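Local coordinates for protein acinetobacter secreted protease CpaA (Acinetobacter nosocomialis M2, PDB 6O38) that is a secreted zinc metalloprotease, exported by the type II secretion system, that forms a complex with its chaperone CpaB and probably cleaves proteins outside the cell, at residues S273-W278 against G550-I555; Y507-T512 against G517-L522. All coordinates share one frame; numbering follows the deposited sequence.

Contact 1 of 2, residues S273-W278 against G550-I555; sequences SDKGYW and GEEGKI. With SO4 (sulfate ion), chain P.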
loop_
_atom_site.group_PDB
_atom_site.type_symbol
_atom_site.label_atom_id
_atom_site.label_comp_id
_atom_site.label_asym_id
_atom_site.label_seq_id
_atom_site.Cartn_x
_atom_site.Cartn_y
_atom_site.Cartn_z
ATOM N N SER A 273 -11.249 19.679 -6.486
ATOM C CA SER A 273 -12.092 20.761 -6.987
ATOM C C SER A 273 -12.850 21.456 -5.861
ATOM O O SER A 273 -12.853 22.690 -5.775
ATOM C CB SER A 273 -13.065 20.221 -8.036
ATOM O OG SER A 273 -12.395 19.945 -9.253
ATOM N N ASP A 274 -13.514 20.683 -4.998
ATOM C CA ASP A 274 -14.325 21.284 -3.943
ATOM C C ASP A 274 -13.492 22.122 -2.979
ATOM O O ASP A 274 -14.038 23.015 -2.321
ATOM C CB ASP A 274 -15.114 20.205 -3.190
ATOM C CG ASP A 274 -14.232 19.120 -2.600
ATOM O OD1 ASP A 274 -13.044 19.378 -2.326
ATOM O OD2 ASP A 274 -14.736 17.994 -2.410
ATOM N N LYS A 275 -12.191 21.852 -2.877
ATOM C CA LYS A 275 -11.297 22.640 -2.039
ATOM C C LYS A 275 -10.520 23.692 -2.820
ATOM O O LYS A 275 -10.119 24.706 -2.242
ATOM C CB LYS A 275 -10.302 21.724 -1.317
ATOM C CG LYS A 275 -10.938 20.767 -0.323
ATOM C CD LYS A 275 -11.634 21.506 0.805
ATOM C CE LYS A 275 -12.222 20.529 1.810
ATOM N NZ LYS A 275 -12.458 21.164 3.135
ATOM N N GLY A 276 -10.299 23.471 -4.114
ATOM C CA GLY A 276 -9.634 24.457 -4.944
ATOM C C GLY A 276 -8.135 24.559 -4.779
ATOM O O GLY A 276 -7.580 25.651 -4.934
ATOM N N TYR A 277 -7.455 23.455 -4.475
ATOM C CA TYR A 277 -6.003 23.471 -4.378
ATOM C C TYR A 277 -5.447 22.111 -4.777
ATOM O O TYR A 277 -6.185 21.138 -4.955
ATOM C CB TYR A 277 -5.532 23.869 -2.969
ATOM C CG TYR A 277 -6.173 23.118 -1.813
ATOM C CD1 TYR A 277 -6.216 21.728 -1.785
ATOM C CD2 TYR A 277 -6.706 23.807 -0.732
ATOM C CE1 TYR A 277 -6.791 21.050 -0.727
ATOM C CE2 TYR A 277 -7.280 23.137 0.332
ATOM C CZ TYR A 277 -7.318 21.759 0.330
ATOM O OH TYR A 277 -7.889 21.089 1.386
ATOM N N TRP A 278 -4.124 22.054 -4.909
ATOM C CA TRP A 278 -3.415 20.807 -5.161
ATOM C C TRP A 278 -3.085 20.148 -3.828
ATOM O O TRP A 278 -2.433 20.758 -2.973
ATOM C CB TRP A 278 -2.136 21.053 -5.961
ATOM C CG TRP A 278 -2.364 21.524 -7.365
ATOM C CD1 TRP A 278 -2.439 22.817 -7.793
ATOM C CD2 TRP A 278 -2.537 20.706 -8.527
ATOM N NE1 TRP A 278 -2.651 22.855 -9.150
ATOM C CE2 TRP A 278 -2.716 21.571 -9.625
ATOM C CE3 TRP A 278 -2.562 19.325 -8.747
ATOM C CZ2 TRP A 278 -2.916 21.102 -10.921
ATOM C CZ3 TRP A 278 -2.760 18.861 -10.033
ATOM C CH2 TRP A 278 -2.935 19.747 -11.104
ATOM N N GLY A 550 -13.085 9.873 4.084
ATOM C CA GLY A 550 -13.853 10.420 5.182
ATOM C C GLY A 550 -14.750 11.547 4.710
ATOM O O GLY A 550 -14.916 11.780 3.512
ATOM N N GLU A 551 -15.324 12.241 5.691
ATOM C CA GLU A 551 -16.272 13.316 5.425
ATOM C C GLU A 551 -16.296 14.249 6.626
ATOM O O GLU A 551 -16.386 13.784 7.766
ATOM C CB GLU A 551 -17.669 12.753 5.142
ATOM C CG GLU A 551 -18.698 13.793 4.735
ATOM C CD GLU A 551 -19.965 13.168 4.185
ATOM O OE1 GLU A 551 -20.079 11.924 4.217
ATOM O OE2 GLU A 551 -20.846 13.920 3.719
ATOM N N GLU A 552 -16.208 15.554 6.371
ATOM C CA GLU A 552 -16.149 16.536 7.449
ATOM C C GLU A 552 -17.389 16.464 8.334
ATOM O O GLU A 552 -18.511 16.707 7.874
ATOM C CB GLU A 552 -15.990 17.948 6.883
ATOM C CG GLU A 552 -14.656 18.229 6.187
ATOM C CD GLU A 552 -14.591 17.708 4.766
ATOM O OE1 GLU A 552 -15.534 17.012 4.335
ATOM O OE2 GLU A 552 -13.592 18.005 4.075
ATOM N N GLY A 553 -17.181 16.117 9.604
ATOM C CA GLY A 553 -18.232 16.089 10.599
ATOM C C GLY A 553 -19.037 14.810 10.690
ATOM O O GLY A 553 -19.880 14.696 11.592
ATOM N N LYS A 554 -18.823 13.848 9.800
ATOM C CA LYS A 554 -19.558 12.589 9.871
ATOM C C LYS A 554 -18.664 11.366 9.995
ATOM O O LYS A 554 -18.950 10.484 10.808
ATOM C CB LYS A 554 -20.492 12.447 8.662
ATOM C CG LYS A 554 -21.659 13.425 8.718
ATOM C CD LYS A 554 -22.791 13.047 7.781
ATOM C CE LYS A 554 -24.012 13.921 8.040
ATOM N NZ LYS A 554 -25.056 13.780 6.988
ATOM N N ILE A 555 -17.592 11.276 9.212
ATOM C CA ILE A 555 -16.686 10.128 9.240
ATOM C C ILE A 555 -15.276 10.684 9.389
ATOM O O ILE A 555 -14.645 11.072 8.399
ATOM C CB ILE A 555 -16.807 9.250 7.990
ATOM C CG1 ILE A 555 -18.249 8.770 7.805
ATOM C CG2 ILE A 555 -15.862 8.060 8.081
ATOM C CD1 ILE A 555 -18.491 8.056 6.492
HETATM S S SO4 P . -9.301 21.642 4.171
HETATM O O1 SO4 P . -10.546 21.996 4.846
HETATM O O2 SO4 P . -8.165 22.068 4.984
HETATM O O3 SO4 P . -9.248 20.196 3.977
HETATM O O4 SO4 P . -9.245 22.308 2.872
#
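Lys275 NZ reaches a carboxylate oxygen of Glu552 at the surface, where a StcE-type beta-sandwich domain comes near the loop that leads into helix 557-569. Lys275 sits in the turn joining the antiparallel strands 266-272 and 277-288, which closes with a G1 beta bulge: Gly276 and Tyr277 both face Val272, and Gly276 takes the positive phi. The charged pair is a salt bridge at the long end of the range, Lys275 NZ lying 3.5 Å from Glu552 OE2, and as a hydrogen bond it is weak. The two side chains approach from opposite directions, and both bend at their second torsion (chi2 -62° in Lys275, 80° in Glu552). Backbones stay well apart, 12.3 Å between the CA atoms of Lys275 and Glu552, and just 55 Å² is buried. A neighbouring salt bridge from Asp274 to Arg548 ties the same turn to the same loop. On the side of Glu552, the chain folds back on itself in a classic bulge, where Glu551 O accepts from both Lys554 N and Ile555 N. A sulfate, probably from the crystallisation liquor, supplies the second anion for the lysine: Lys275 NZ donates to SO4 O1 at 2.7 Å. Two anions near the ammonium would favour its charged form. Hydrophobic contact is slight: Lys275 CB lies 3.4 Å above the plane of the Tyr277 ring, offset toward its rim. Tyr277 OH donates to SO4 O4, modelled at 2.4 Å, too short to be taken at face value; SO4 O4 lies at the edge of the tyrosine ring, in its plane.

Contact 2 of 2, residues Y507-T512 against G517-L522; sequences YHNGST and GFAHPL. With ZN (zinc ion), chain M.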
loop_
_atom_site.group_PDB
_atom_site.type_symbol
_atom_site.label_atom_id
_atom_site.label_comp_id
_atom_site.label_asym_id
_atom_site.label_seq_id
_atom_site.Cartn_x
_atom_site.Cartn_y
_atom_site.Cartn_z
ATOM N N TYR A 507 -15.675 3.275 15.980
ATOM C CA TYR A 507 -16.722 2.318 15.664
ATOM C C TYR A 507 -16.583 1.872 14.214
ATOM O O TYR A 507 -15.803 2.430 13.438
ATOM C CB TYR A 507 -18.112 2.923 15.908
ATOM C CG TYR A 507 -18.362 3.353 17.337
ATOM C CD1 TYR A 507 -17.894 4.575 17.806
ATOM C CD2 TYR A 507 -19.067 2.541 18.215
ATOM C CE1 TYR A 507 -18.119 4.974 19.110
ATOM C CE2 TYR A 507 -19.298 2.933 19.521
ATOM C CZ TYR A 507 -18.822 4.149 19.963
ATOM O OH TYR A 507 -19.049 4.542 21.262
ATOM N N HIS A 508 -17.350 0.847 13.850
ATOM C CA HIS A 508 -17.325 0.351 12.484
ATOM C C HIS A 508 -18.028 1.329 11.545
ATOM O O HIS A 508 -18.728 2.254 11.969
ATOM C CB HIS A 508 -17.982 -1.027 12.397
ATOM C CG HIS A 508 -17.185 -2.119 13.040
ATOM N ND1 HIS A 508 -17.764 -3.258 13.556
ATOM C CD2 HIS A 508 -15.853 -2.248 13.243
ATOM C CE1 HIS A 508 -16.823 -4.040 14.054
ATOM N NE2 HIS A 508 -15.655 -3.450 13.876
ATOM N N ASN A 509 -17.819 1.119 10.247
ATOM C CA ASN A 509 -18.485 1.931 9.237
ATOM C C ASN A 509 -19.998 1.816 9.375
ATOM O O ASN A 509 -20.536 0.768 9.744
ATOM C CB ASN A 509 -18.046 1.500 7.837
ATOM C CG ASN A 509 -18.263 0.020 7.588
ATOM O OD1 ASN A 509 -17.562 -0.826 8.145
ATOM N ND2 ASN A 509 -19.237 -0.302 6.744
ATOM N N GLY A 510 -20.691 2.914 9.071
ATOM C CA GLY A 510 -22.124 2.984 9.241
ATOM C C GLY A 510 -22.578 3.489 10.593
ATOM O O GLY A 510 -23.760 3.823 10.746
ATOM N N SER A 511 -21.683 3.544 11.576
ATOM C CA SER A 511 -22.039 4.026 12.903
ATOM C C SER A 511 -22.435 5.497 12.865
ATOM O O SER A 511 -21.979 6.269 12.017
ATOM C CB SER A 511 -20.873 3.828 13.870
ATOM O OG SER A 511 -21.190 4.318 15.160
ATOM N N THR A 512 -23.302 5.883 13.804
ATOM C CA THR A 512 -23.711 7.276 13.936
ATOM C C THR A 512 -22.614 8.164 14.510
ATOM O O THR A 512 -22.748 9.391 14.462
ATOM C CB THR A 512 -24.956 7.375 14.819
ATOM O OG1 THR A 512 -24.592 7.141 16.186
ATOM C CG2 THR A 512 -25.990 6.342 14.396
ATOM N N GLY A 517 -15.333 4.067 10.719
ATOM C CA GLY A 517 -14.560 3.715 9.549
ATOM C C GLY A 517 -15.189 4.182 8.251
ATOM O O GLY A 517 -16.361 4.550 8.183
ATOM N N PHE A 518 -14.371 4.163 7.201
ATOM C CA PHE A 518 -14.784 4.539 5.854
ATOM C C PHE A 518 -14.739 3.293 4.976
ATOM O O PHE A 518 -13.656 2.783 4.671
ATOM C CB PHE A 518 -13.880 5.639 5.300
ATOM C CG PHE A 518 -14.238 6.080 3.910
ATOM C CD1 PHE A 518 -15.300 6.943 3.694
ATOM C CD2 PHE A 518 -13.508 5.638 2.820
ATOM C CE1 PHE A 518 -15.628 7.352 2.416
ATOM C CE2 PHE A 518 -13.830 6.044 1.540
ATOM C CZ PHE A 518 -14.893 6.902 1.338
ATOM N N ALA A 519 -15.909 2.810 4.573
ATOM C CA ALA A 519 -16.021 1.645 3.704
ATOM C C ALA A 519 -16.198 2.103 2.264
ATOM O O ALA A 519 -17.010 2.992 1.984
ATOM C CB ALA A 519 -17.192 0.757 4.128
ATOM N N HIS A 520 -15.438 1.492 1.349
ATOM C CA HIS A 520 -15.478 1.886 -0.052
ATOM C C HIS A 520 -14.945 0.745 -0.899
ATOM O O HIS A 520 -13.987 0.079 -0.481
ATOM C CB HIS A 520 -14.654 3.155 -0.293
ATOM C CG HIS A 520 -14.911 3.803 -1.617
ATOM N ND1 HIS A 520 -14.264 3.420 -2.773
ATOM C CD2 HIS A 520 -15.746 4.809 -1.971
ATOM C CE1 HIS A 520 -14.690 4.161 -3.780
ATOM N NE2 HIS A 520 -15.589 5.011 -3.320
ATOM N N PRO A 521 -15.531 0.481 -2.070
ATOM C CA PRO A 521 -15.045 -0.635 -2.901
ATOM C C PRO A 521 -13.608 -0.476 -3.369
ATOM O O PRO A 521 -12.969 -1.483 -3.697
ATOM C CB PRO A 521 -16.020 -0.638 -4.087
ATOM C CG PRO A 521 -17.251 0.036 -3.568
ATOM C CD PRO A 521 -16.756 1.086 -2.619
ATOM N N LEU A 522 -13.081 0.746 -3.417
ATOM C CA LEU A 522 -11.718 0.996 -3.869
ATOM C C LEU A 522 -10.721 1.075 -2.720
ATOM O O LEU A 522 -9.566 1.453 -2.940
ATOM C CB LEU A 522 -11.663 2.283 -4.694
ATOM C CG LEU A 522 -12.479 2.304 -5.988
ATOM C CD1 LEU A 522 -12.372 3.664 -6.658
ATOM C CD2 LEU A 522 -12.028 1.199 -6.932
HETATM ZN ZN ZN M . -14.461 -4.266 15.373
#
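The zinc site of the metalloprotease domain continues directly into this contact, where Tyr507 and Asn509, flanking the zinc ligand His508, meet Gly517 and Ala519 farther along the same loop. Tyr507 O receives Gly517 N in a weak backbone bond of 3.2 Å, bent to 131° at the hydrogen. Two residues on, Asn509 lies against the carbonyl of Gly517 with its CA and CB: Asn509 CA is 3.5 Å from Gly517 O in a CA-H...O contact, and Asn509 CB touches the same oxygen. The asparagine CG stands between its own backbone N and carbonyl carbon (chi1 55°), which carries the amide over to Ala519, where Asn509 ND2 reaches Ala519 CB at 3.5 Å. This is van der Waals contact between an amide nitrogen and a methyl. His508 points away from the 517-522 segment and binds zinc through NE2 at 2.1 Å. It is the third histidine of the HExxH-type site, after His498 and His502 of helix 496-504, as in metzincins such as the reprolysins. Asp170 of the chaperone CpaB also binds the metal, and Glu172 of CpaB accepts a hydrogen bond from His508 N, so the chaperone takes hold of both the zinc and the backbone beside it. A type II turn from His508 to Ser511, closed by Ser511 N to His508 O at 3.2 Å, reverses the chain beyond the ligand; Gly510 has the positive phi it needs. Farther along, Leu522 N donates to His520 ND1 at 3.0 Å, tilted 20° from the imidazole plane.

Both are surface contacts, but they span very different lengths of chain. Contact 1 joins parts of the sequence 272 residues apart, a beta-sandwich turn and a loop of the protease domain, through charged side chains. Contact 2 joins neighbouring pieces of one loop beside the zinc, through backbone atoms and an asparagine side chain against a methyl, and includes a buried glycine, Gly517. Along the chain it is nested inside the loop closed by contact 1. Their centres lie about 17 Å apart, yet they touch: Ile555 CG2 packs on Gly517 O at 3.5 Å. The chaperone CpaB reaches residues of contact 2, whereas no other protein chain touches the segments of contact 1.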